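Local coordinates for protein xenavidin (Xenopus tropicalis, PDB 2UZ2) that binds biotin in a pocket at one end of an antiparallel beta-barrel, as a tetrameric avidin of the frog, at residues W12-K15 with L16-L20. Sequence-based numbering, arbitrary orientation. Where two conformers were deposited one is given.
Sequences WRNK and LGSNL. With BTN (biotin), chain D.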
loop_
_atom_site.group_PDB
_atom_site.type_symbol
_atom_site.label_atom_id
_atom_site.label_comp_id
_atom_site.label_asym_id
_atom_site.label_seq_id
_atom_site.Cartn_x
_atom_site.Cartn_y
_atom_site.Cartn_z
ATOM N N TRP B 12 -19.255 -11.729 -8.649
ATOM C CA TRP B 12 -18.925 -10.316 -8.695
ATOM C C TRP B 12 -17.910 -10.117 -9.811
ATOM O O TRP B 12 -17.179 -11.041 -10.165
ATOM C CB TRP B 12 -18.243 -9.899 -7.393
ATOM C CG TRP B 12 -19.049 -10.177 -6.134
ATOM C CD1 TRP B 12 -19.094 -11.359 -5.420
ATOM C CD2 TRP B 12 -19.895 -9.253 -5.439
ATOM N NE1 TRP B 12 -19.933 -11.212 -4.328
ATOM C CE2 TRP B 12 -20.423 -9.928 -4.315
ATOM C CE3 TRP B 12 -20.249 -7.905 -5.658
ATOM C CZ2 TRP B 12 -21.304 -9.304 -3.406
ATOM C CZ3 TRP B 12 -21.143 -7.295 -4.759
ATOM C CH2 TRP B 12 -21.638 -7.986 -3.656
ATOM N N ARG B 13 -17.850 -8.897 -10.333
ATOM C CA ARG B 13 -16.825 -8.577 -11.328
ATOM C C ARG B 13 -16.183 -7.260 -10.974
ATOM O O ARG B 13 -16.824 -6.379 -10.399
ATOM C CB ARG B 13 -17.447 -8.444 -12.718
ATOM C CG ARG B 13 -18.560 -7.417 -12.849
ATOM C CD ARG B 13 -18.902 -7.102 -14.318
ATOM N NE ARG B 13 -17.924 -6.213 -14.944
ATOM C CZ ARG B 13 -17.263 -6.490 -16.067
ATOM N NH1 ARG B 13 -17.480 -7.631 -16.716
ATOM N NH2 ARG B 13 -16.387 -5.619 -16.549
ATOM N N ASN B 14 -14.924 -7.099 -11.335
ATOM C CA ASN B 14 -14.346 -5.751 -11.222
ATOM C C ASN B 14 -14.219 -5.069 -12.575
ATOM O O ASN B 14 -14.611 -5.623 -13.596
ATOM C CB ASN B 14 -13.039 -5.765 -10.438
ATOM C CG ASN B 14 -11.917 -6.516 -11.155
ATOM O OD1 ASN B 14 -11.952 -6.681 -12.371
ATOM N ND2 ASN B 14 -10.908 -6.961 -10.379
ATOM N N LYS B 15 -13.653 -3.861 -12.596
ATOM C CA LYS B 15 -13.622 -3.081 -13.819
ATOM C C LYS B 15 -12.710 -3.706 -14.879
ATOM O O LYS B 15 -12.882 -3.444 -16.078
ATOM C CB LYS B 15 -13.275 -1.608 -13.507
ATOM C CG LYS B 15 -14.177 -1.031 -12.356
ATOM C CD LYS B 15 -13.883 0.436 -11.966
ATOM C CE LYS B 15 -14.856 1.400 -12.609
ATOM N NZ LYS B 15 -14.623 2.820 -12.191
ATOM N N LEU B 16 -11.754 -4.527 -14.440
ATOM C CA LEU B 16 -10.856 -5.262 -15.345
ATOM C C LEU B 16 -11.546 -6.473 -15.987
ATOM O O LEU B 16 -11.036 -7.026 -16.971
ATOM C CB LEU B 16 -9.590 -5.711 -14.615
ATOM C CG LEU B 16 -8.656 -4.674 -13.974
ATOM C CD1 LEU B 16 -7.841 -5.302 -12.795
ATOM C CD2 LEU B 16 -7.781 -4.093 -15.030
ATOM N N GLY B 17 -12.711 -6.857 -15.468
ATOM C CA GLY B 17 -13.481 -8.015 -15.978
ATOM C C GLY B 17 -13.225 -9.310 -15.228
ATOM O O GLY B 17 -13.834 -10.359 -15.544
ATOM N N SER B 18 -12.380 -9.240 -14.201
ATOM C CA SER B 18 -12.111 -10.407 -13.358
ATOM C C SER B 18 -13.374 -10.809 -12.612
ATOM O O SER B 18 -14.210 -9.962 -12.319
ATOM C CB SER B 18 -10.992 -10.135 -12.351
ATOM O OG SER B 18 -9.822 -9.767 -13.064
ATOM N N ASN B 19 -13.485 -12.101 -12.348
ATOM C CA ASN B 19 -14.680 -12.681 -11.773
ATOM C C ASN B 19 -14.372 -13.290 -10.405
ATOM O O ASN B 19 -13.531 -14.195 -10.302
ATOM C CB ASN B 19 -15.165 -13.737 -12.765
ATOM C CG ASN B 19 -16.383 -14.470 -12.308
ATOM O OD1 ASN B 19 -17.330 -13.866 -11.791
ATOM N ND2 ASN B 19 -16.403 -15.791 -12.538
ATOM N N LEU B 20 -15.057 -12.801 -9.355
ATOM C CA LEU B 20 -14.893 -13.300 -7.985
ATOM C C LEU B 20 -16.146 -14.116 -7.670
ATOM O O LEU B 20 -17.233 -13.608 -7.865
ATOM C CB LEU B 20 -14.755 -12.117 -7.014
ATOM C CG LEU B 20 -15.007 -12.425 -5.528
ATOM C CD1 LEU B 20 -13.905 -13.373 -4.948
ATOM C CD2 LEU B 20 -15.115 -11.101 -4.758
HETATM C C11 BTN D . 0.375 -13.714 -11.589
HETATM O O11 BTN D . 1.482 -14.000 -11.076
HETATM O O12 BTN D . 0.372 -13.295 -12.772
HETATM C C10 BTN D . -0.922 -13.872 -10.818
HETATM C C9 BTN D . -2.063 -13.061 -11.423
HETATM C C8 BTN D . -2.153 -11.666 -10.779
HETATM C C7 BTN D . -3.523 -11.028 -10.931
HETATM C C2 BTN D . -3.613 -9.652 -10.256
HETATM S S1 BTN D . -3.621 -9.797 -8.592
HETATM C C6 BTN D . -4.432 -8.170 -8.382
HETATM C C5 BTN D . -5.174 -7.755 -9.641
HETATM N N1 BTN D . -6.634 -7.870 -9.580
HETATM C C3 BTN D . -7.073 -8.729 -10.512
HETATM O O3 BTN D . -8.396 -8.862 -10.970
HETATM N N2 BTN D . -6.055 -9.433 -11.002
HETATM C C4 BTN D . -4.790 -8.774 -10.710
#
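N14 and S18 meet at the turn end of a tight beta hairpin, where N14 OD1 comes 3.6 Å from S18 CB, and both hydrogen-bond to the ureido oxygen of biotin: S18 OG lies 2.7 Å from BTN O3, and N14 ND2 donates to the same oxygen over 3.2 Å. The case illustrates how a turn can hold binding groups in place, an order that probably exists before the ligand arrives. With CG wedged between the backbone N and the carbonyl carbon (chi1 66°), the amide of N14 folds back over its own turn, where OD1 accepts S18 N at 3.2 Å, the donor standing above the carbonyl plane, and L16 N more weakly. Its two ends thus do different work, OD1 helping to fix the rotation of the amide, so that ND2 is presented to the ligand. Replacing N14 by alanine removes both ends of the amide, which would probably leave S18 N without this acceptor and BTN O3 with one donor fewer. The type I turn from N14 to G17 is closed by G17 N to N14 O, and over G17 CA lies one face of the R13 guanidinium, 3.8 Å away at NH2. Farther along, W12 and L20 form a hydrogen-bonded antiparallel pair whose side chains run side by side, W12 CD1 4.0 Å from L20 CD2. The hairpin joins strands 10-14 and 19-25; strand 112-121 flanks the first and strand 30-36 the second, which brings Y35, whose hydroxyl also hydrogen-bonds biotin, against N14 and S18.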